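Local coordinates for protein rifin (Plasmodium falciparum, PDB 7JZK) that binds, through the V2 domain present here, the LAIR1 ectodomain carried by the antibody MGD21, and probably targets the inhibitory receptor LAIR1, at residues D42-T47 with S66-Q71; A74-F79 with Q86-V91. One frame throughout, in Å; residues are numbered along the deposited sequence.

Both contacts draw on helix 61-75, contact 1 in its middle and contact 2 at its C-terminal end: contact 1 sets residues 66-71 against the hairpin at 42-47, and contact 2 ties the helix end and the loop after it to helix 86-94. Their centres lie about 12 Å apart, and they meet where Gln71 CG packs on Phe88 CE2 at 4.0 Å. Contact 1 is partly buried and mixes amide hydrogen bonds with aliphatic packing beside a glycan. Contact 2 is smaller (168 against 248 Å²) and held by a disulfide, with three of its four touching residues buried, though it lies farther from the centre of the chain. Only contact 2 has LAIR1 within reach.

Contact 1 of 2, residues D42-T47 with S66-Q71; sequences DNLNGT and SAIDTQ. With NAG (2-acetamido-2-deoxy-beta-D-glucopyranose), chain E.
Two hydrogen bonds at one side-chain amide, one given and one accepted, join helix 61-75 to the hairpin. Gln71 carries CG anti to its backbone N (chi1 -172°) and runs on extended, which brings its amide to the backbone of residues 43-45. Gln71 NE2 donates to Asn43 O at 2.9 Å in an almost straight bond (174° at the hydrogen); the acceptor lies in the Gln71 amide plane, whereas the donor stands above the Asn43 carbonyl plane. Gln71 OE1 accepts from Asn45 N at 3.2 Å, approached nearly along its C=O axis. NE2 faces a carbonyl and OE1 an N-H, so the bonding pattern favours this orientation of the amide over the flipped one.

The apolar part centres on Leu44, whose CG is also anti to the backbone N. Its CD2 reaches Ile68 CG1 at 3.7 Å, the two side chains crossing at about a right angle, while Leu44 CG rests on Ala67 CB at 3.9 Å. Leu49 and Phe52 of helix 49-55 also touch Leu44, and Ile68 leads on to Leu35 and Phe39 of helix 13-39.

Beside this contact, Asn45 ND2 carries a glycan, joined to NAG C1 at 1.4 Å, and Phe52 touches the Asn45 side chain.

The hairpin is closed by Leu44 N to Thr47 O (2.8 Å) and Thr47 N to Leu44 O, with Asn45 and Gly46 at positive phi. This is a beta-hairpin with a two-residue loop (Asn45-Gly46), a type I' turn, here bearing an N-linked glycan in an Asn-Gly-Thr sequon.

Contact 2 of 2, residues A74-F79 with Q86-V91; sequences ASCDAF and QAFCDV
Cys76 and Cys89 approach tip to tip and are joined by a disulfide, SG to SG 2.0 Å. Each holds its SG anti to its own carbonyl carbon and beside its backbone N, so the two first torsions match. The negative torsion about the S-S bond, chi3 -79°, gives the bridge a left-handed twist. Both cysteine side chains set out toward the partner segment, and the closest pair of CA atoms across the contact, 5.6 Å apart, belongs to these two residues.

Phe88 stands beside the bridge, its CG anti to the backbone N. Cys76 SG lies 5.1 Å from the centroid of the Phe88 ring and 40° off the ring normal, an oblique sulfur-aromatic contact. Ser75 OG meets the same ring at its edge, close to the ring plane, 3.5 Å from Phe88 CE2. The hydroxyl occupies the crowded position between the backbone N and the carbonyl carbon (chi1 44°), and its polar partner is Gln71 O, one turn back in its own helix. Its approach to Phe88 is therefore packing at the ring edge.

Cys76 is the first residue after helix 61-75 to leave helical backbone angles, so the bridge fastens the point where the chain departs from that helix to helix 86-94. Cys76 O accepts a hydrogen bond from Arg92 NH1, a second tie between the same parts. The loop beyond meets LAIR1, with Ala78 N bonded to Ser46 OG of the LAIR1 chain. Phe88, itself buried, also packs on Met72 of helix 61-75 and on Phe39 of helix 13-39.

Contact 1 of 2, residues D42-T47 with S66-Q71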
loop_
_atom_site.group_PDB
_atom_site.type_symbol
_atom_site.label_atom_id
_atom_site.label_comp_id
_atom_site.label_asym_id
_atom_site.label_seq_id
_atom_site.Cartn_x
_atom_site.Cartn_y
_atom_site.Cartn_z
ATOM N N ASP B 42 -5.473 9.829 -10.180
ATOM C CA ASP B 42 -5.677 10.424 -11.521
ATOM C C ASP B 42 -4.762 9.737 -12.528
ATOM O O ASP B 42 -4.967 9.912 -13.732
ATOM C CB ASP B 42 -5.343 11.906 -11.478
ATOM C CG ASP B 42 -6.270 12.680 -10.567
ATOM O OD1 ASP B 42 -7.364 13.048 -11.029
ATOM O OD2 ASP B 42 -5.895 12.893 -9.403
ATOM N N ASN B 43 -3.790 8.983 -12.044
ATOM C CA ASN B 43 -2.800 8.354 -12.940
ATOM C C ASN B 43 -2.623 6.894 -12.545
ATOM O O ASN B 43 -2.748 6.603 -11.367
ATOM C CB ASN B 43 -1.473 9.106 -12.884
ATOM C CG ASN B 43 -1.597 10.571 -13.234
ATOM O OD1 ASN B 43 -1.892 10.919 -14.373
ATOM N ND2 ASN B 43 -1.369 11.440 -12.265
ATOM N N LEU B 44 -2.402 6.026 -13.525
ATOM C CA LEU B 44 -2.147 4.598 -13.257
ATOM C C LEU B 44 -1.003 4.107 -14.130
ATOM O O LEU B 44 -0.993 4.425 -15.312
ATOM C CB LEU B 44 -3.405 3.780 -13.519
ATOM C CG LEU B 44 -3.477 2.426 -12.830
ATOM C CD1 LEU B 44 -3.114 2.561 -11.363
ATOM C CD2 LEU B 44 -4.865 1.835 -12.987
ATOM N N ASN B 45 -0.065 3.386 -13.541
ATOM C CA ASN B 45 1.019 2.748 -14.310
ATOM C C ASN B 45 1.789 3.765 -15.124
ATOM O O ASN B 45 2.116 3.470 -16.273
ATOM C CB ASN B 45 0.447 1.572 -15.071
ATOM C CG ASN B 45 1.484 0.648 -15.640
ATOM O OD1 ASN B 45 2.225 -0.018 -14.925
ATOM N ND2 ASN B 45 1.510 0.632 -16.949
ATOM N N GLY B 46 2.066 4.920 -14.548
ATOM C CA GLY B 46 2.951 5.876 -15.233
ATOM C C GLY B 46 2.280 6.731 -16.271
ATOM O O GLY B 46 2.985 7.397 -17.019
ATOM N N THR B 47 0.964 6.701 -16.313
ATOM C CA THR B 47 0.276 7.451 -17.368
ATOM C C THR B 47 -1.103 7.848 -16.870
ATOM O O THR B 47 -1.565 7.267 -15.894
ATOM C CB THR B 47 0.291 6.669 -18.681
ATOM O OG1 THR B 47 0.079 7.617 -19.722
ATOM C CG2 THR B 47 -0.716 5.542 -18.724
ATOM N N SER B 66 -4.253 -5.328 -10.806
ATOM C CA SER B 66 -2.830 -5.539 -10.606
ATOM C C SER B 66 -2.068 -4.221 -10.683
ATOM O O SER B 66 -1.147 -3.988 -9.897
ATOM C CB SER B 66 -2.311 -6.563 -11.623
ATOM O OG SER B 66 -0.915 -6.450 -11.875
ATOM N N ALA B 67 -2.451 -3.328 -11.593
ATOM C CA ALA B 67 -1.771 -2.036 -11.688
ATOM C C ALA B 67 -2.026 -1.173 -10.455
ATOM O O ALA B 67 -1.119 -0.481 -9.971
ATOM C CB ALA B 67 -2.222 -1.300 -12.959
ATOM N N ILE B 68 -3.252 -1.203 -9.932
ATOM C CA ILE B 68 -3.564 -0.424 -8.748
ATOM C C ILE B 68 -2.813 -0.985 -7.546
ATOM O O ILE B 68 -2.269 -0.228 -6.742
ATOM C CB ILE B 68 -5.088 -0.375 -8.529
ATOM C CG1 ILE B 68 -5.767 0.513 -9.600
ATOM C CG2 ILE B 68 -5.410 0.118 -7.110
ATOM C CD1 ILE B 68 -7.289 0.527 -9.543
ATOM N N ASP B 69 -2.728 -2.317 -7.442
ATOM C CA ASP B 69 -1.976 -2.959 -6.367
ATOM C C ASP B 69 -0.519 -2.561 -6.418
ATOM O O ASP B 69 0.070 -2.173 -5.413
ATOM C CB ASP B 69 -2.097 -4.486 -6.464
ATOM C CG ASP B 69 -1.168 -5.226 -5.490
ATOM O OD1 ASP B 69 0.031 -5.410 -5.808
ATOM O OD2 ASP B 69 -1.609 -5.681 -4.418
ATOM N N THR B 70 0.076 -2.620 -7.589
ATOM C CA THR B 70 1.486 -2.290 -7.712
ATOM C C THR B 70 1.721 -0.831 -7.330
ATOM O O THR B 70 2.649 -0.514 -6.567
ATOM C CB THR B 70 1.924 -2.565 -9.164
ATOM O OG1 THR B 70 1.639 -3.935 -9.486
ATOM C CG2 THR B 70 3.410 -2.365 -9.320
ATOM N N GLN B 71 0.833 0.060 -7.745
ATOM C CA GLN B 71 0.960 1.502 -7.416
ATOM C C GLN B 71 0.765 1.730 -5.914
ATOM O O GLN B 71 1.527 2.503 -5.348
ATOM C CB GLN B 71 -0.020 2.310 -8.262
ATOM C CG GLN B 71 0.134 3.814 -8.151
ATOM C CD GLN B 71 -0.473 4.486 -9.353
ATOM O OE1 GLN B 71 -0.117 4.204 -10.490
ATOM N NE2 GLN B 71 -1.402 5.388 -9.106
HETATM C C1 NAG E . 2.333 -0.161 -17.759
HETATM C C2 NAG E . 1.747 -0.179 -19.125
HETATM C C3 NAG E . 2.496 -1.169 -19.972
HETATM C C4 NAG E . 3.993 -0.897 -19.961
HETATM C C5 NAG E . 4.554 -0.565 -18.573
HETATM C C6 NAG E . 5.892 0.136 -18.664
HETATM C C7 NAG E . -0.603 0.393 -19.404
HETATM C C8 NAG E . -2.010 -0.098 -19.367
HETATM N N2 NAG E . 0.339 -0.502 -19.117
HETATM O O3 NAG E . 1.960 -1.075 -21.289
HETATM O O4 NAG E . 4.602 -2.131 -20.311
HETATM O O5 NAG E . 3.681 0.304 -17.823
HETATM O O6 NAG E . 6.428 0.338 -17.366
HETATM O O7 NAG E . -0.327 1.555 -19.636
#

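Contact 2 of 2, residues A74-F79 with Q86-V91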
loop_
_atom_site.group_PDB
_atom_site.type_symbol
_atom_site.label_atom_id
_atom_site.label_comp_id
_atom_site.label_asym_id
_atom_site.label_seq_id
_atom_site.Cartn_x
_atom_site.Cartn_y
_atom_site.Cartn_z
ATOM N N ALA B 74 3.742 0.812 -4.103
ATOM C CA ALA B 74 4.857 1.725 -4.360
ATOM C C ALA B 74 4.690 3.122 -3.758
ATOM O O ALA B 74 5.699 3.784 -3.473
ATOM C CB ALA B 74 5.094 1.848 -5.860
ATOM N N SER B 75 3.462 3.613 -3.570
ATOM C CA SER B 75 3.275 5.008 -3.176
ATOM C C SER B 75 2.799 5.189 -1.735
ATOM O O SER B 75 2.560 6.333 -1.316
ATOM C CB SER B 75 2.314 5.721 -4.146
ATOM O OG SER B 75 1.181 4.939 -4.469
ATOM N N CYS B 76 2.634 4.108 -0.976
ATOM C CA CYS B 76 2.154 4.170 0.398
ATOM C C CYS B 76 3.078 3.377 1.302
ATOM O O CYS B 76 2.640 2.575 2.125
ATOM C CB CYS B 76 0.746 3.617 0.518
ATOM S SG CYS B 76 -0.384 4.358 -0.623
ATOM N N ASP B 77 4.378 3.603 1.178
ATOM C CA ASP B 77 5.364 2.792 1.877
ATOM C C ASP B 77 6.025 3.547 3.026
ATOM O O ASP B 77 5.878 4.764 3.185
ATOM C CB ASP B 77 6.453 2.296 0.919
ATOM C CG ASP B 77 7.272 3.426 0.315
ATOM O OD1 ASP B 77 6.701 4.370 -0.288
ATOM O OD2 ASP B 77 8.505 3.405 0.517
ATOM N N ALA B 78 6.791 2.788 3.827
ATOM C CA ALA B 78 7.464 3.347 4.988
ATOM C C ALA B 78 8.783 4.022 4.623
ATOM O O ALA B 78 9.269 4.853 5.394
ATOM C CB ALA B 78 7.690 2.241 6.043
ATOM N N PHE B 79 9.372 3.679 3.474
ATOM C CA PHE B 79 10.668 4.214 3.043
ATOM C C PHE B 79 10.590 5.586 2.378
ATOM O O PHE B 79 11.520 6.385 2.520
ATOM C CB PHE B 79 11.315 3.265 2.033
ATOM C CG PHE B 79 11.653 1.928 2.585
ATOM C CD1 PHE B 79 10.848 0.833 2.320
ATOM C CD2 PHE B 79 12.757 1.768 3.411
ATOM C CE1 PHE B 79 11.160 -0.423 2.848
ATOM C CE2 PHE B 79 13.081 0.521 3.935
ATOM C CZ PHE B 79 12.277 -0.572 3.655
ATOM N N GLN B 86 -2.423 11.036 0.346
ATOM C CA GLN B 86 -2.890 10.231 1.493
ATOM C C GLN B 86 -4.219 9.519 1.213
ATOM O O GLN B 86 -4.383 8.420 1.710
ATOM C CB GLN B 86 -2.907 11.126 2.727
ATOM C CG GLN B 86 -1.547 11.720 3.046
ATOM C CD GLN B 86 -0.831 10.924 4.104
ATOM O OE1 GLN B 86 -1.451 10.287 4.948
ATOM N NE2 GLN B 86 0.489 10.968 4.077
ATOM N N ALA B 87 -5.138 10.123 0.484
ATOM C CA ALA B 87 -6.476 9.546 0.250
ATOM C C ALA B 87 -6.394 8.191 -0.443
ATOM O O ALA B 87 -7.215 7.329 -0.139
ATOM C CB ALA B 87 -7.290 10.508 -0.546
ATOM N N PHE B 88 -5.475 8.047 -1.378
ATOM C CA PHE B 88 -5.247 6.764 -2.045
ATOM C C PHE B 88 -4.808 5.698 -1.049
ATOM O O PHE B 88 -5.377 4.611 -1.001
ATOM C CB PHE B 88 -4.187 6.943 -3.144
ATOM C CG PHE B 88 -3.841 5.688 -3.899
ATOM C CD1 PHE B 88 -4.829 4.801 -4.302
ATOM C CD2 PHE B 88 -2.533 5.421 -4.249
ATOM C CE1 PHE B 88 -4.501 3.652 -5.040
ATOM C CE2 PHE B 88 -2.201 4.268 -4.975
ATOM C CZ PHE B 88 -3.188 3.385 -5.363
ATOM N N CYS B 89 -3.851 6.023 -0.188
ATOM C CA CYS B 89 -3.395 5.065 0.809
ATOM C C CYS B 89 -4.484 4.784 1.837
ATOM O O CYS B 89 -4.646 3.641 2.266
ATOM C CB CYS B 89 -2.127 5.621 1.470
ATOM S SG CYS B 89 -0.905 6.125 0.225
ATOM N N ASP B 90 -5.324 5.772 2.117
ATOM C CA ASP B 90 -6.420 5.661 3.078
ATOM C C ASP B 90 -7.409 4.565 2.685
ATOM O O ASP B 90 -8.104 4.030 3.556
ATOM C CB ASP B 90 -7.124 7.034 3.188
ATOM C CG ASP B 90 -8.280 7.055 4.203
ATOM O OD1 ASP B 90 -9.452 6.930 3.785
ATOM O OD2 ASP B 90 -8.019 7.196 5.424
ATOM N N VAL B 91 -7.446 4.188 1.400
ATOM C CA VAL B 91 -8.316 3.113 0.928
ATOM C C VAL B 91 -7.990 1.793 1.613
ATOM O O VAL B 91 -8.874 0.944 1.792
ATOM C CB VAL B 91 -8.216 2.989 -0.603
ATOM C CG1 VAL B 91 -9.073 1.819 -1.129
ATOM C CG2 VAL B 91 -8.657 4.278 -1.231
#